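Long-range contact in extracellular solute-binding protein, family 5 (Chelativorans sp., PDB 6WM6), which binds EDTA and related aminopolycarboxylates in the periplasm, probably delivering them to an ABC transporter for uptake: residues L264-P277 against T532-N546. Sequence-based numbering, arbitrary orientation.
Sequences LTALENGEVDVIYP and TALIYKEAILNLRDN
Tyr276 reaches across to Asp545, its OH giving a 2.6 Å hydrogen bond to OD1, which is met nearly along its C-O axis and lies at the ring edge. Its chi1 of -164°, CG anti to the backbone N, swings the ring across Leu534, whose CD1 touches Tyr276 CD1 at 3.7 Å. Water 3 sits over one ring face and links Pro277 O to Ala533 N. The other carboxylate oxygen, OD2, takes Thr532 OG1 from above the carboxylate plane; Asn301 ND2 is a further donor to it, so both oxygens of this buried group are held and its rotation is fixed.

Next to the tyrosine in sequence, Val274 and Ile275 pair antiparallel with Tyr536 and Ile535 of strand 534-537. Ile275 and Ile535 exchange two backbone hydrogen bonds, and Lys537 N adds a third to Asp273 O (2.9 Å). Val274 splits its methyls on the face it shares with Tyr536: CG1 lies against Leu534 CD1 (3.6 Å), while CG2 meets Ile540 CD1 (3.5 Å) and Leu543 CD2. On the face bearing Ile275 and Ile535, Leu267 CD2 from helix 263-268 presses on Ile535 CG2 at 3.5 Å, the two side chains crossing obliquely. A Schellman motif at Gly270 ends that helix. Lys537, bent at chi2 and chi4, brings NZ to two waters, one bound to Glu268 O and the other within 2.8 Å of both Val272 O and Asp273 OD1, with more acceptors around it than protons to give.

Within this type 2 periplasmic binding protein fold, strand 296-299 flanks 534-537 and helix 282-290 packs on Ile535 and Pro277, while strand 49-54 receives Val274 and Ile540 and binds Asp273 OD2 through Thr51 N.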
loop_
_atom_site.group_PDB
_atom_site.type_symbol
_atom_site.label_atom_id
_atom_site.label_comp_id
_atom_site.label_asym_id
_atom_site.label_seq_id
_atom_site.Cartn_x
_atom_site.Cartn_y
_atom_site.Cartn_z
ATOM N N LEU A 264 -8.420 3.634 -20.316
ATOM C CA LEU A 264 -9.299 4.756 -20.631
ATOM C C LEU A 264 -10.094 4.490 -21.907
ATOM O O LEU A 264 -11.278 4.846 -22.000
ATOM C CB LEU A 264 -8.489 6.047 -20.721
ATOM C CG LEU A 264 -9.247 7.366 -20.616
ATOM C CD1 LEU A 264 -10.200 7.440 -19.437
ATOM C CD2 LEU A 264 -8.221 8.499 -20.520
ATOM N N THR A 265 -9.479 3.830 -22.892
ATOM C CA THR A 265 -10.211 3.458 -24.095
ATOM C C THR A 265 -11.360 2.504 -23.775
ATOM O O THR A 265 -12.473 2.657 -24.294
ATOM C CB THR A 265 -9.256 2.835 -25.118
ATOM O OG1 THR A 265 -8.304 3.825 -25.539
ATOM C CG2 THR A 265 -10.014 2.316 -26.332
ATOM N N ALA A 266 -11.111 1.526 -22.901
ATOM C CA ALA A 266 -12.158 0.587 -22.511
ATOM C C ALA A 266 -13.311 1.300 -21.807
ATOM O O ALA A 266 -14.484 0.929 -21.975
ATOM C CB ALA A 266 -11.566 -0.500 -21.611
ATOM N N LEU A 267 -12.999 2.312 -20.986
ATOM C CA LEU A 267 -14.048 3.076 -20.314
ATOM C C LEU A 267 -14.886 3.844 -21.334
ATOM O O LEU A 267 -16.126 3.830 -21.275
ATOM C CB LEU A 267 -13.402 4.008 -19.278
ATOM C CG LEU A 267 -14.335 4.894 -18.491
ATOM C CD1 LEU A 267 -15.236 4.140 -17.555
ATOM C CD2 LEU A 267 -13.490 5.923 -17.691
ATOM N N GLU A 268 -14.221 4.522 -22.270
ATOM C CA GLU A 268 -14.938 5.281 -23.291
ATOM C C GLU A 268 -15.814 4.377 -24.147
ATOM O O GLU A 268 -16.925 4.769 -24.536
ATOM C CB GLU A 268 -13.936 6.030 -24.166
ATOM C CG GLU A 268 -14.590 6.898 -25.237
ATOM C CD GLU A 268 -13.588 7.719 -26.029
ATOM O OE1 GLU A 268 -12.371 7.591 -25.773
ATOM O OE2 GLU A 268 -14.026 8.493 -26.910
ATOM N N ASN A 269 -15.353 3.155 -24.424
ATOM C CA ASN A 269 -16.093 2.223 -25.267
ATOM C C ASN A 269 -17.202 1.490 -24.530
ATOM O O ASN A 269 -17.929 0.709 -25.153
ATOM C CB ASN A 269 -15.145 1.168 -25.854
ATOM C CG ASN A 269 -14.148 1.751 -26.830
ATOM O OD1 ASN A 269 -14.377 2.809 -27.417
ATOM N ND2 ASN A 269 -13.032 1.054 -27.016
ATOM N N GLY A 270 -17.334 1.673 -23.211
ATOM C CA GLY A 270 -18.350 0.985 -22.452
ATOM C C GLY A 270 -18.001 -0.415 -22.005
ATOM O O GLY A 270 -18.855 -1.083 -21.405
ATOM N N GLU A 271 -16.770 -0.871 -22.256
ATOM C CA GLU A 271 -16.355 -2.209 -21.857
ATOM C C GLU A 271 -16.182 -2.310 -20.347
ATOM O O GLU A 271 -16.342 -3.389 -19.762
ATOM C CB GLU A 271 -15.034 -2.542 -22.548
ATOM C CG GLU A 271 -14.465 -3.914 -22.253
ATOM C CD GLU A 271 -13.223 -4.215 -23.083
ATOM O OE1 GLU A 271 -12.932 -3.438 -24.020
ATOM O OE2 GLU A 271 -12.543 -5.222 -22.798
ATOM N N VAL A 272 -15.816 -1.201 -19.712
ATOM C CA VAL A 272 -15.761 -1.111 -18.260
ATOM C C VAL A 272 -16.403 0.212 -17.885
ATOM O O VAL A 272 -16.535 1.127 -18.712
ATOM C CB VAL A 272 -14.325 -1.186 -17.711
ATOM C CG1 VAL A 272 -13.629 -2.465 -18.151
ATOM C CG2 VAL A 272 -13.517 0.040 -18.119
ATOM N N ASP A 273 -16.802 0.313 -16.615
ATOM C CA ASP A 273 -17.406 1.522 -16.080
ATOM C C ASP A 273 -16.534 2.265 -15.076
ATOM O O ASP A 273 -16.876 3.405 -14.719
ATOM C CB ASP A 273 -18.730 1.170 -15.395
ATOM C CG ASP A 273 -19.635 0.341 -16.265
ATOM O OD1 ASP A 273 -19.972 0.807 -17.358
ATOM O OD2 ASP A 273 -19.995 -0.771 -15.860
ATOM N N VAL A 274 -15.458 1.646 -14.603
ATOM C CA VAL A 274 -14.575 2.214 -13.589
ATOM C C VAL A 274 -13.161 1.747 -13.907
ATOM O O VAL A 274 -12.946 0.560 -14.184
ATOM C CB VAL A 274 -14.906 1.720 -12.175
ATOM C CG1 VAL A 274 -14.054 2.461 -11.126
ATOM C CG2 VAL A 274 -16.382 1.860 -11.880
ATOM N N ILE A 275 -12.207 2.663 -13.821
ATOM C CA ILE A 275 -10.787 2.332 -13.901
ATOM C C ILE A 275 -10.073 3.033 -12.751
ATOM O O ILE A 275 -10.516 4.088 -12.276
ATOM C CB ILE A 275 -10.174 2.678 -15.264
ATOM C CG1 ILE A 275 -10.134 4.188 -15.506
ATOM C CG2 ILE A 275 -10.960 1.985 -16.386
ATOM C CD1 ILE A 275 -9.384 4.587 -16.757
ATOM N N TYR A 276 -8.941 2.470 -12.333
ATOM C CA TYR A 276 -8.141 3.010 -11.214
ATOM C C TYR A 276 -6.661 2.838 -11.538
ATOM O O TYR A 276 -5.918 2.157 -10.821
ATOM C CB TYR A 276 -8.527 2.303 -9.916
ATOM C CG TYR A 276 -8.085 2.970 -8.623
ATOM C CD1 TYR A 276 -8.466 4.253 -8.319
ATOM C CD2 TYR A 276 -7.342 2.273 -7.679
ATOM C CE1 TYR A 276 -8.131 4.850 -7.095
ATOM C CE2 TYR A 276 -6.976 2.861 -6.475
ATOM C CZ TYR A 276 -7.361 4.142 -6.210
ATOM O OH TYR A 276 -7.025 4.712 -5.003
ATOM N N PRO A 277 -6.194 3.467 -12.609
ATOM C CA PRO A 277 -4.804 3.246 -13.036
ATOM C C PRO A 277 -3.813 3.875 -12.075
ATOM O O PRO A 277 -4.086 4.890 -11.426
ATOM C CB PRO A 277 -4.743 3.935 -14.403
ATOM C CG PRO A 277 -5.783 5.012 -14.324
ATOM C CD PRO A 277 -6.917 4.369 -13.521
ATOM N N THR A 532 -3.472 9.240 -7.064
ATOM C CA THR A 532 -4.447 8.258 -7.485
ATOM C C THR A 532 -5.256 8.807 -8.667
ATOM O O THR A 532 -5.259 10.006 -8.959
ATOM C CB THR A 532 -5.434 7.940 -6.367
ATOM O OG1 THR A 532 -6.229 9.116 -6.141
ATOM C CG2 THR A 532 -4.754 7.535 -5.079
ATOM N N ALA A 533 -5.962 7.917 -9.353
ATOM C CA ALA A 533 -6.892 8.354 -10.391
ATOM C C ALA A 533 -8.024 7.338 -10.475
ATOM O O ALA A 533 -7.843 6.239 -11.007
ATOM C CB ALA A 533 -6.182 8.492 -11.736
ATOM N N LEU A 534 -9.188 7.717 -9.985
ATOM C CA LEU A 534 -10.415 6.933 -10.117
ATOM C C LEU A 534 -11.259 7.616 -11.176
ATOM O O LEU A 534 -11.681 8.751 -10.997
ATOM C CB LEU A 534 -11.155 6.900 -8.786
ATOM C CG LEU A 534 -12.418 6.066 -8.718
ATOM C CD1 LEU A 534 -12.140 4.586 -8.877
ATOM C CD2 LEU A 534 -13.132 6.361 -7.390
ATOM N N ILE A 535 -11.468 6.939 -12.301
ATOM C CA ILE A 535 -12.125 7.513 -13.473
ATOM C C ILE A 535 -13.289 6.591 -13.799
ATOM O O ILE A 535 -13.097 5.369 -13.927
ATOM C CB ILE A 535 -11.152 7.630 -14.654
ATOM C CG1 ILE A 535 -9.854 8.336 -14.235
ATOM C CG2 ILE A 535 -11.817 8.411 -15.817
ATOM C CD1 ILE A 535 -8.753 8.326 -15.296
ATOM N N TYR A 536 -14.495 7.148 -13.909
ATOM C CA TYR A 536 -15.676 6.293 -13.827
ATOM C C TYR A 536 -16.899 6.958 -14.426
ATOM O O TYR A 536 -16.949 8.168 -14.606
ATOM C CB TYR A 536 -15.971 5.916 -12.356
ATOM C CG TYR A 536 -16.221 7.139 -11.492
ATOM C CD1 TYR A 536 -15.152 7.888 -11.003
ATOM C CD2 TYR A 536 -17.504 7.568 -11.178
ATOM C CE1 TYR A 536 -15.370 9.033 -10.247
ATOM C CE2 TYR A 536 -17.729 8.693 -10.421
ATOM C CZ TYR A 536 -16.653 9.421 -9.955
ATOM O OH TYR A 536 -16.830 10.565 -9.209
ATOM N N LYS A 537 -17.918 6.142 -14.682
ATOM C CA LYS A 537 -19.215 6.647 -15.098
ATOM C C LYS A 537 -19.980 7.171 -13.887
ATOM O O LYS A 537 -20.199 6.436 -12.914
ATOM C CB LYS A 537 -19.974 5.515 -15.793
ATOM C CG LYS A 537 -19.374 5.136 -17.142
ATOM C CD LYS A 537 -19.578 6.237 -18.185
ATOM C CE LYS A 537 -18.887 5.941 -19.518
ATOM N NZ LYS A 537 -19.629 4.934 -20.315
ATOM N N GLU A 538 -20.410 8.435 -13.965
ATOM C CA GLU A 538 -20.995 9.131 -12.827
ATOM C C GLU A 538 -22.361 8.612 -12.428
ATOM O O GLU A 538 -22.846 8.942 -11.346
ATOM C CB GLU A 538 -21.040 10.632 -13.109
ATOM C CG GLU A 538 -22.025 11.018 -14.179
ATOM C CD GLU A 538 -21.812 12.436 -14.698
ATOM O OE1 GLU A 538 -20.962 13.155 -14.128
ATOM O OE2 GLU A 538 -22.483 12.815 -15.674
ATOM N N ALA A 539 -22.979 7.740 -13.229
ATOM C CA ALA A 539 -24.161 7.038 -12.761
ATOM C C ALA A 539 -23.909 6.201 -11.522
ATOM O O ALA A 539 -24.860 5.850 -10.820
ATOM C CB ALA A 539 -24.702 6.123 -13.867
ATOM N N ILE A 540 -22.667 5.820 -11.262
ATOM C CA ILE A 540 -22.355 4.987 -10.103
ATOM C C ILE A 540 -22.232 5.859 -8.859
ATOM O O ILE A 540 -21.386 6.760 -8.812
ATOM C CB ILE A 540 -21.069 4.183 -10.327
ATOM C CG1 ILE A 540 -21.146 3.355 -11.607
ATOM C CG2 ILE A 540 -20.845 3.258 -9.132
ATOM C CD1 ILE A 540 -19.775 2.877 -12.056
ATOM N N LEU A 541 -23.050 5.573 -7.863
ATOM C CA LEU A 541 -23.078 6.291 -6.597
ATOM C C LEU A 541 -22.355 5.501 -5.520
ATOM O O LEU A 541 -22.286 4.275 -5.563
ATOM C CB LEU A 541 -24.523 6.512 -6.151
ATOM C CG LEU A 541 -25.422 7.287 -7.124
ATOM C CD1 LEU A 541 -26.833 7.397 -6.548
ATOM C CD2 LEU A 541 -24.840 8.643 -7.443
ATOM N N ASN A 542 -21.818 6.229 -4.548
ATOM C CA ASN A 542 -21.072 5.747 -3.385
ATOM C C ASN A 542 -19.734 5.169 -3.770
ATOM O O ASN A 542 -19.090 4.498 -2.956
ATOM C CB ASN A 542 -21.896 4.809 -2.508
ATOM C CG ASN A 542 -23.151 5.477 -2.009
ATOM O OD1 ASN A 542 -23.103 6.611 -1.553
ATOM N ND2 ASN A 542 -24.264 4.802 -2.142
ATOM N N LEU A 543 -19.276 5.428 -4.977
ATOM C CA LEU A 543 -17.951 5.056 -5.448
ATOM C C LEU A 543 -17.030 6.244 -5.231
ATOM O O LEU A 543 -17.243 7.330 -5.811
ATOM C CB LEU A 543 -18.037 4.683 -6.931
ATOM C CG LEU A 543 -16.691 4.448 -7.626
ATOM C CD1 LEU A 543 -15.924 3.276 -7.055
ATOM C CD2 LEU A 543 -16.940 4.272 -9.132
ATOM N N ARG A 544 -15.995 6.034 -4.425
ATOM C CA ARG A 544 -15.098 7.135 -4.147
ATOM C C ARG A 544 -13.694 6.610 -3.967
ATOM O O ARG A 544 -13.461 5.445 -3.639
ATOM C CB ARG A 544 -15.553 7.943 -2.929
ATOM C CG ARG A 544 -15.453 7.189 -1.585
ATOM C CD ARG A 544 -15.941 8.048 -0.426
ATOM N NE ARG A 544 -17.358 8.349 -0.577
ATOM C CZ ARG A 544 -18.354 7.632 -0.096
ATOM N NH1 ARG A 544 -18.132 6.527 0.579
ATOM N NH2 ARG A 544 -19.603 8.029 -0.311
ATOM N N ASP A 545 -12.751 7.514 -4.137
ATOM C CA ASP A 545 -11.367 7.159 -3.895
ATOM C C ASP A 545 -11.171 6.845 -2.419
ATOM O O ASP A 545 -11.775 7.453 -1.541
ATOM C CB ASP A 545 -10.437 8.293 -4.309
ATOM C CG ASP A 545 -8.987 7.879 -4.404
ATOM O OD1 ASP A 545 -8.688 6.666 -4.468
ATOM O OD2 ASP A 545 -8.145 8.811 -4.411
ATOM N N ASN A 546 -10.308 5.883 -2.156
ATOM C CA ASN A 546 -9.887 5.508 -0.807
ATOM C C ASN A 546 -8.393 5.367 -0.991
ATOM O O ASN A 546 -7.917 4.301 -1.380
ATOM C CB ASN A 546 -10.580 4.220 -0.396
ATOM C CG ASN A 546 -10.352 3.867 1.055
ATOM O OD1 ASN A 546 -10.160 4.748 1.887
ATOM N ND2 ASN A 546 -10.383 2.580 1.375
HETATM O O HOH W 1 -19.047 5.640 -22.949
HETATM O O HOH W 2 -18.920 2.423 -19.326
HETATM O O HOH W 3 -5.197 5.066 -8.939
#